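Local coordinates for Non-structural protein 5 (Modoc virus, PDB 2WA2) that probably methylates the viral RNA cap at guanine N7 and ribose 2'-O, using the S-adenosylmethionine bound in its methyltransferase domain, at residues Ser13-Leu25 / Val243-Glu255. The protein carries 4 engineered substitutions. Sequence-based numbering, arbitrary orientation.
Sequences SAPTLGEIWKRKL and VTAVSRQLLKRME
Leu17 lays its CD1 methyl over one face of the Arg248 guanidinium, 3.5 Å from Arg248 CZ and displaced toward the rim of the flat group. Its side chain is a knob set among Thr244, Ser247, Arg248 and Leu251, and Leu251 answers as a knob among Leu17, Ile20, Trp21 and Lys24. The two knobs interlock reciprocally, the knobs-into-holes arrangement, between helices that run in the same general direction, their axes approaching to 9.0 Å at an angle of 30°. The Leu251 CD2 methyl presses against the backbone of the other helix, 3.5 Å from Trp21 CA, while CD1 meets the CD2 branch of Leu17.

Deeper in, Trp21 carries CG anti to its own N (chi1 166°), which turns the indole along the inner side of the interface. Leu250 makes a CH-pi contact there, its CD1 methyl standing 4.2 Å from the centroid of the Trp21 five-membered ring. At the C-terminal end, the Met254 CE methyl touches both CB and CE of Lys24, whose chain is bent at chi3 and chi4.

No direct hydrogen bond joins the helices; two waters bridge them beside the start of helix 14-27, reaching the middle of helix 239-254. One water receives a bond from Arg248 NH2 (2.9 Å between Arg248 NH2 and the water O) in the plane of the guanidinium and also bonds Ser13 OG. A second donates to Ala14 O and bonds Ser247 OG, which has His227 NE2 as a further partner.

The pair lies well out from the centre of the Rossmann-like methyltransferase core: Val243 and Val246 rest on Met229 of strand 229-232, Ala14 and Val243 on Leu202 of helix 199-212, and Leu25 and Met254 on Tyr36 of helix 30-38.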
ATOM      1  N   SER A  13      11.023  16.292  12.226  1.00 27.61           N
ATOM      2  CA  SER A  13      11.585  16.589  10.875  1.00 27.93           C
ATOM      3  C   SER A  13      10.828  15.950   9.717  1.00 27.44           C
ATOM      4  O   SER A  13      10.973  16.400   8.573  1.00 27.46           O
ATOM      5  CB  SER A  13      13.059  16.150  10.797  1.00 28.43           C
ATOM      6  OG  SER A  13      13.190  14.743  10.655  1.00 31.66           O
ATOM      7  N   ALA A  14      10.069  14.883   9.992  1.00 26.33           N
ATOM      8  CA  ALA A  14       9.493  14.060   8.921  1.00 25.93           C
ATOM      9  C   ALA A  14       8.616  14.854   7.940  1.00 24.81           C
ATOM     10  O   ALA A  14       8.864  14.799   6.727  1.00 24.86           O
ATOM     11  CB  ALA A  14       8.745  12.861   9.485  1.00 26.41           C
ATOM     12  N   PRO A  15       7.614  15.605   8.453  1.00 24.17           N
ATOM     13  CA  PRO A  15       6.793  16.372   7.525  1.00 23.49           C
ATOM     14  C   PRO A  15       7.611  17.382   6.713  1.00 22.75           C
ATOM     15  O   PRO A  15       7.363  17.519   5.521  1.00 22.05           O
ATOM     16  CB  PRO A  15       5.777  17.080   8.443  1.00 23.89           C
ATOM     17  CG  PRO A  15       5.708  16.202   9.676  1.00 24.01           C
ATOM     18  CD  PRO A  15       7.147  15.773   9.850  1.00 23.92           C
ATOM     19  N   THR A  16       8.572  18.060   7.346  1.00 21.12           N
ATOM     20  CA  THR A  16       9.437  18.998   6.638  1.00 19.88           C
ATOM     21  C   THR A  16      10.173  18.317   5.467  1.00 18.44           C
ATOM     22  O   THR A  16      10.044  18.758   4.332  1.00 18.54           O
ATOM     23  CB  THR A  16      10.459  19.690   7.571  1.00 19.63           C
ATOM     24  OG1 THR A  16       9.755  20.568   8.444  1.00 22.28           O
ATOM     25  CG2 THR A  16      11.454  20.541   6.735  1.00 20.76           C
ATOM     26  N   LEU A  17      10.896  17.237   5.754  1.00 16.55           N
ATOM     27  CA  LEU A  17      11.703  16.549   4.749  1.00 16.37           C
ATOM     28  C   LEU A  17      10.863  15.927   3.588  1.00 15.36           C
ATOM     29  O   LEU A  17      11.240  16.011   2.414  1.00 13.11           O
ATOM     30  CB  LEU A  17      12.553  15.467   5.394  1.00 16.05           C
ATOM     31  CG  LEU A  17      13.805  15.876   6.171  1.00 18.76           C
ATOM     32  CD1 LEU A  17      14.359  14.622   6.737  1.00 20.30           C
ATOM     33  CD2 LEU A  17      14.864  16.593   5.269  1.00 16.20           C
ATOM     34  N   GLY A  18       9.758  15.283   3.927  1.00 15.07           N
ATOM     35  CA  GLY A  18       8.903  14.726   2.870  1.00 14.50           C
ATOM     36  C   GLY A  18       8.267  15.826   2.056  1.00 14.31           C
ATOM     37  O   GLY A  18       8.073  15.688   0.829  1.00 13.79           O
ATOM     38  N   GLU A  19       7.960  16.944   2.721  1.00 14.72           N
ATOM     39  CA  GLU A  19       7.367  18.072   2.031  1.00 17.16           C
ATOM     40  C   GLU A  19       8.355  18.720   1.089  1.00 14.86           C
ATOM     41  O   GLU A  19       7.957  19.223   0.041  1.00 14.20           O
ATOM     42  CB  GLU A  19       6.838  19.134   3.005  1.00 17.46           C
ATOM     43  CG  GLU A  19       5.433  18.853   3.524  1.00 22.56           C
ATOM     44  CD  GLU A  19       5.070  19.731   4.727  1.00 23.14           C
ATOM     45  OE1 GLU A  19       5.601  20.878   4.842  1.00 31.97           O
ATOM     46  OE2 GLU A  19       4.267  19.256   5.565  1.00 29.89           O
ATOM     47  N   ILE A  20       9.620  18.790   1.511  1.00 13.45           N
ATOM     48  CA  ILE A  20      10.703  19.263   0.632  1.00 12.31           C
ATOM     49  C   ILE A  20      10.813  18.373  -0.611  1.00 11.85           C
ATOM     50  O   ILE A  20      10.808  18.873  -1.755  1.00 11.18           O
ATOM     51  CB  ILE A  20      12.057  19.332   1.369  1.00 11.80           C
ATOM     52  CG1 ILE A  20      12.016  20.424   2.449  1.00 12.53           C
ATOM     53  CG2 ILE A  20      13.214  19.575   0.359  1.00 11.85           C
ATOM     54  CD1 ILE A  20      13.262  20.348   3.430  1.00 12.72           C
ATOM     55  N   TRP A  21      10.852  17.051  -0.379  1.00 10.72           N
ATOM     56  CA  TRP A  21      10.870  16.060  -1.458  1.00  9.48           C
ATOM     57  C   TRP A  21       9.707  16.305  -2.407  1.00 10.30           C
ATOM     58  O   TRP A  21       9.915  16.382  -3.628  1.00  8.72           O
ATOM     59  CB  TRP A  21      10.853  14.615  -0.917  1.00 10.39           C
ATOM     60  CG  TRP A  21      10.522  13.600  -2.011  1.00  9.73           C
ATOM     61  CD1 TRP A  21      11.389  13.048  -2.895  1.00 10.77           C
ATOM     62  CD2 TRP A  21       9.219  13.057  -2.317  1.00 11.00           C
ATOM     63  NE1 TRP A  21      10.701  12.177  -3.749  1.00 10.95           N
ATOM     64  CE2 TRP A  21       9.375  12.190  -3.426  1.00 10.68           C
ATOM     65  CE3 TRP A  21       7.926  13.239  -1.775  1.00 10.60           C
ATOM     66  CZ2 TRP A  21       8.290  11.482  -3.992  1.00 12.12           C
ATOM     67  CZ3 TRP A  21       6.846  12.548  -2.354  1.00 10.76           C
ATOM     68  CH2 TRP A  21       7.043  11.672  -3.445  1.00 11.69           C
ATOM     69  N   LYS A  22       8.505  16.501  -1.861  1.00  9.99           N
ATOM     70  CA  LYS A  22       7.331  16.695  -2.727  1.00 11.29           C
ATOM     71  C   LYS A  22       7.442  17.954  -3.616  1.00 11.70           C
ATOM     72  O   LYS A  22       7.109  17.931  -4.809  1.00 11.13           O
ATOM     73  CB  LYS A  22       6.063  16.778  -1.895  1.00 10.77           C
ATOM     74  CG  LYS A  22       4.779  16.764  -2.726  1.00 10.90           C
ATOM     75  CD  LYS A  22       4.498  15.340  -3.201  1.00 15.64           C
ATOM     76  CE  LYS A  22       3.235  15.259  -3.929  1.00 16.90           C
ATOM     77  NZ  LYS A  22       2.983  13.857  -4.399  1.00 12.98           N
ATOM     78  N   ARG A  23       7.848  19.055  -3.005  1.00 12.88           N
ATOM     79  CA  ARG A  23       7.927  20.341  -3.715  1.00 14.72           C
ATOM     80  C   ARG A  23       9.031  20.263  -4.763  1.00 13.69           C
ATOM     81  O   ARG A  23       8.857  20.698  -5.906  1.00 14.17           O
ATOM     82  CB  ARG A  23       8.151  21.476  -2.727  1.00 13.99           C
ATOM     83  CG  ARG A  23       6.844  21.881  -2.022  1.00 16.15           C
ATOM     84  CD  ARG A  23       6.984  23.160  -1.167  1.00 19.51           C
ATOM     85  NE  ARG A  23       5.639  23.616  -0.805  1.00 32.42           N
ATOM     86  CZ  ARG A  23       5.323  24.457   0.187  1.00 36.63           C
ATOM     87  NH1 ARG A  23       6.256  24.973   0.997  1.00 37.31           N
ATOM     88  NH2 ARG A  23       4.041  24.773   0.379  1.00 37.74           N
ATOM     89  N   LYS A  24      10.136  19.622  -4.398  1.00 13.59           N
ATOM     90  CA  LYS A  24      11.224  19.392  -5.364  1.00 12.36           C
ATOM     91  C   LYS A  24      10.798  18.458  -6.499  1.00 11.96           C
ATOM     92  O   LYS A  24      11.081  18.712  -7.663  1.00 11.66           O
ATOM     93  CB  LYS A  24      12.482  18.852  -4.653  1.00 12.61           C
ATOM     94  CG  LYS A  24      13.174  19.911  -3.779  1.00 11.69           C
ATOM     95  CD  LYS A  24      14.429  19.399  -3.060  1.00 13.80           C
ATOM     96  CE  LYS A  24      15.547  19.083  -4.000  1.00 16.86           C
ATOM     97  NZ  LYS A  24      16.346  20.269  -4.264  1.00 17.84           N
ATOM     98  N   LEU A  25      10.086  17.396  -6.159  1.00 11.01           N
ATOM     99  CA  LEU A  25       9.567  16.490  -7.168  1.00 10.46           C
ATOM    100  C   LEU A  25       8.729  17.251  -8.181  1.00 11.62           C
ATOM    101  O   LEU A  25       8.905  17.042  -9.396  1.00 11.51           O
ATOM    102  CB  LEU A  25       8.732  15.363  -6.532  1.00 10.17           C
ATOM    103  CG  LEU A  25       8.236  14.271  -7.490  1.00  9.69           C
ATOM    104  CD1 LEU A  25       9.334  13.364  -8.051  1.00 13.29           C
ATOM    105  CD2 LEU A  25       7.074  13.487  -6.815  1.00  9.85           C
ATOM    106  N   VAL A 243      10.441   6.370   7.880  1.00 13.55           N
ATOM    107  CA  VAL A 243       9.907   7.420   6.966  1.00 13.06           C
ATOM    108  C   VAL A 243      10.988   8.464   6.653  1.00 13.08           C
ATOM    109  O   VAL A 243      11.217   8.811   5.507  1.00 12.38           O
ATOM    110  CB  VAL A 243       8.656   8.114   7.568  1.00 12.56           C
ATOM    111  CG1 VAL A 243       8.262   9.334   6.722  1.00 11.98           C
ATOM    112  CG2 VAL A 243       7.496   7.113   7.643  1.00 12.13           C
ATOM    113  N   THR A 244      11.670   8.924   7.700  1.00 14.36           N
ATOM    114  CA  THR A 244      12.703   9.955   7.556  1.00 16.03           C
ATOM    115  C   THR A 244      13.851   9.426   6.694  1.00 15.71           C
ATOM    116  O   THR A 244      14.392  10.138   5.839  1.00 15.79           O
ATOM    117  CB  THR A 244      13.214  10.446   8.954  1.00 16.29           C
ATOM    118  OG1 THR A 244      12.152  11.150   9.611  1.00 18.92           O
ATOM    119  CG2 THR A 244      14.366  11.422   8.777  1.00 19.79           C
ATOM    120  N   ALA A 245      14.187   8.161   6.888  1.00 15.49           N
ATOM    121  CA  ALA A 245      15.257   7.544   6.125  1.00 15.49           C
ATOM    122  C   ALA A 245      14.913   7.480   4.623  1.00 14.86           C
ATOM    123  O   ALA A 245      15.755   7.724   3.772  1.00 15.19           O
ATOM    124  CB  ALA A 245      15.557   6.173   6.680  1.00 15.86           C
ATOM    125  N   VAL A 246      13.650   7.190   4.320  1.00 14.09           N
ATOM    126  CA  VAL A 246      13.166   7.196   2.946  1.00 13.17           C
ATOM    127  C   VAL A 246      13.191   8.622   2.370  1.00 12.69           C
ATOM    128  O   VAL A 246      13.660   8.818   1.239  1.00 12.98           O
ATOM    129  CB  VAL A 246      11.752   6.549   2.815  1.00 12.70           C
ATOM    130  CG1 VAL A 246      11.209   6.673   1.375  1.00 12.47           C
ATOM    131  CG2 VAL A 246      11.823   5.054   3.200  1.00 12.80           C
ATOM    132  N   SER A 247      12.718   9.607   3.121  1.00 13.78           N
ATOM    133  CA  SER A 247      12.824  11.014   2.639  1.00 13.26           C
ATOM    134  C   SER A 247      14.272  11.378   2.294  1.00 12.80           C
ATOM    135  O   SER A 247      14.541  11.928   1.235  1.00 11.83           O
ATOM    136  CB  SER A 247      12.233  12.023   3.636  1.00 12.54           C
ATOM    137  OG  SER A 247      10.855  11.756   3.887  1.00 11.93           O
ATOM    138  N   ARG A 248      15.209  11.054   3.187  1.00 13.97           N
ATOM    139  CA  ARG A 248      16.614  11.405   2.946  1.00 14.94           C
ATOM    140  C   ARG A 248      17.171  10.636   1.740  1.00 14.81           C
ATOM    141  O   ARG A 248      17.870  11.201   0.921  1.00 15.41           O
ATOM    142  CB  ARG A 248      17.445  11.228   4.232  1.00 16.18           C
ATOM    143  CG  ARG A 248      17.011  12.245   5.302  1.00 19.81           C
ATOM    144  CD  ARG A 248      18.169  12.732   6.207  1.00 26.70           C
ATOM    145  NE  ARG A 248      17.697  13.516   7.353  1.00 28.24           N
ATOM    146  CZ  ARG A 248      17.777  14.849   7.466  1.00 29.82           C
ATOM    147  NH1 ARG A 248      18.321  15.600   6.507  1.00 26.88           N
ATOM    148  NH2 ARG A 248      17.300  15.436   8.555  1.00 31.97           N
ATOM    149  N   GLN A 249      16.802   9.368   1.592  1.00 14.54           N
ATOM    150  CA  GLN A 249      17.202   8.595   0.425  1.00 14.55           C
ATOM    151  C   GLN A 249      16.685   9.178  -0.893  1.00 14.28           C
ATOM    152  O   GLN A 249      17.439   9.300  -1.854  1.00 13.13           O
ATOM    153  CB  GLN A 249      16.724   7.156   0.578  1.00 14.83           C
ATOM    154  CG  GLN A 249      17.027   6.277  -0.609  1.00 18.84           C
ATOM    155  CD  GLN A 249      16.118   5.058  -0.627  1.00 23.36           C
ATOM    156  OE1 GLN A 249      14.885   5.175  -0.556  1.00 27.22           O
ATOM    157  NE2 GLN A 249      16.714   3.895  -0.701  1.00 24.08           N
ATOM    158  N   LEU A 250      15.387   9.492  -0.933  1.00 12.81           N
ATOM    159  CA  LEU A 250      14.764  10.023  -2.144  1.00 12.31           C
ATOM    160  C   LEU A 250      15.304  11.409  -2.494  1.00 12.15           C
ATOM    161  O   LEU A 250      15.442  11.718  -3.654  1.00 12.89           O
ATOM    162  CB  LEU A 250      13.235  10.058  -2.014  1.00 11.72           C
ATOM    163  CG  LEU A 250      12.555   8.686  -1.843  1.00 12.02           C
ATOM    164  CD1 LEU A 250      11.066   8.896  -1.808  1.00 10.66           C
ATOM    165  CD2 LEU A 250      12.977   7.738  -3.002  1.00 10.90           C
ATOM    166  N   LEU A 251      15.613  12.222  -1.489  1.00 13.10           N
ATOM    167  CA  LEU A 251      16.245  13.542  -1.725  1.00 13.24           C
ATOM    168  C   LEU A 251      17.657  13.426  -2.276  1.00 14.05           C
ATOM    169  O   LEU A 251      17.987  14.110  -3.237  1.00 14.01           O
ATOM    170  CB  LEU A 251      16.270  14.383  -0.452  1.00 13.10           C
ATOM    171  CG  LEU A 251      14.890  14.856   0.004  1.00 10.63           C
ATOM    172  CD1 LEU A 251      14.971  15.435   1.425  1.00 11.72           C
ATOM    173  CD2 LEU A 251      14.353  15.895  -0.973  1.00 12.73           C
ATOM    174  N   LYS A 252      18.476  12.571  -1.659  1.00 15.29           N
ATOM    175  CA  LYS A 252      19.839  12.282  -2.162  1.00 16.48           C
ATOM    176  C   LYS A 252      19.766  11.809  -3.608  1.00 16.40           C
ATOM    177  O   LYS A 252      20.556  12.202  -4.424  1.00 14.81           O
ATOM    178  CB  LYS A 252      20.535  11.206  -1.304  1.00 16.70           C
ATOM    179  CG  LYS A 252      21.888  10.734  -1.855  1.00 18.47           C
ATOM    180  CD  LYS A 252      22.368   9.411  -1.203  1.00 19.78           C
ATOM    181  CE  LYS A 252      23.904   9.230  -1.333  1.00 25.61           C
ATOM    182  NZ  LYS A 252      24.632   9.716  -0.076  1.00 29.02           N
ATOM    183  N   ARG A 253      18.811  10.943  -3.931  1.00 15.42           N
ATOM    184  CA  ARG A 253      18.702  10.477  -5.307  1.00 17.15           C
ATOM    185  C   ARG A 253      18.376  11.591  -6.294  1.00 17.91           C
ATOM    186  O   ARG A 253      18.658  11.477  -7.490  1.00 17.16           O
ATOM    187  CB  ARG A 253      17.692   9.344  -5.429  1.00 16.45           C
ATOM    188  CG  ARG A 253      18.206   8.042  -4.851  1.00 17.68           C
ATOM    189  CD  ARG A 253      17.176   6.935  -4.933  1.00 16.26           C
ATOM    190  NE  ARG A 253      17.675   5.721  -4.298  1.00 12.85           N
ATOM    191  CZ  ARG A 253      17.011   4.576  -4.271  1.00 17.55           C
ATOM    192  NH1 ARG A 253      15.801   4.480  -4.822  1.00 14.46           N
ATOM    193  NH2 ARG A 253      17.553   3.524  -3.684  1.00 19.23           N
ATOM    194  N   MET A 254      17.775  12.665  -5.801  1.00 19.01           N
ATOM    195  CA  MET A 254      17.413  13.768  -6.678  1.00 22.51           C
ATOM    196  C   MET A 254      18.623  14.703  -6.868  1.00 24.67           C
ATOM    197  O   MET A 254      18.696  15.415  -7.861  1.00 26.12           O
ATOM    198  CB  MET A 254      16.163  14.496  -6.156  1.00 21.27           C
ATOM    199  CG  MET A 254      15.201  15.003  -7.230  1.00 22.32           C
ATOM    200  SD  MET A 254      13.935  16.093  -6.532  1.00 24.73           S
ATOM    201  CE  MET A 254      14.277  15.764  -4.808  1.00 19.31           C
ATOM    202  N   GLU A 255      19.582  14.662  -5.939  1.00 27.47           N
ATOM    203  CA  GLU A 255      20.820  15.464  -6.016  1.00 30.22           C
ATOM    204  C   GLU A 255      21.707  15.086  -7.207  1.00 30.49           C
ATOM    205  O   GLU A 255      22.131  13.926  -7.327  1.00 31.44           O
ATOM    206  CB  GLU A 255      21.648  15.319  -4.731  1.00 30.51           C
ATOM    207  CG  GLU A 255      20.999  15.849  -3.451  1.00 32.43           C
ATOM    208  CD  GLU A 255      21.821  15.543  -2.199  1.00 34.00           C
ATOM    209  OE1 GLU A 255      23.038  15.241  -2.338  1.00 39.46           O
ATOM    210  OE2 GLU A 255      21.255  15.585  -1.067  1.00 39.56           O
TER
HETATM  211  O   HOH W   1      16.101  13.536  10.412  1.00 36.65           O
HETATM  212  O   HOH W   2      10.284  12.618   6.234  1.00 17.56           O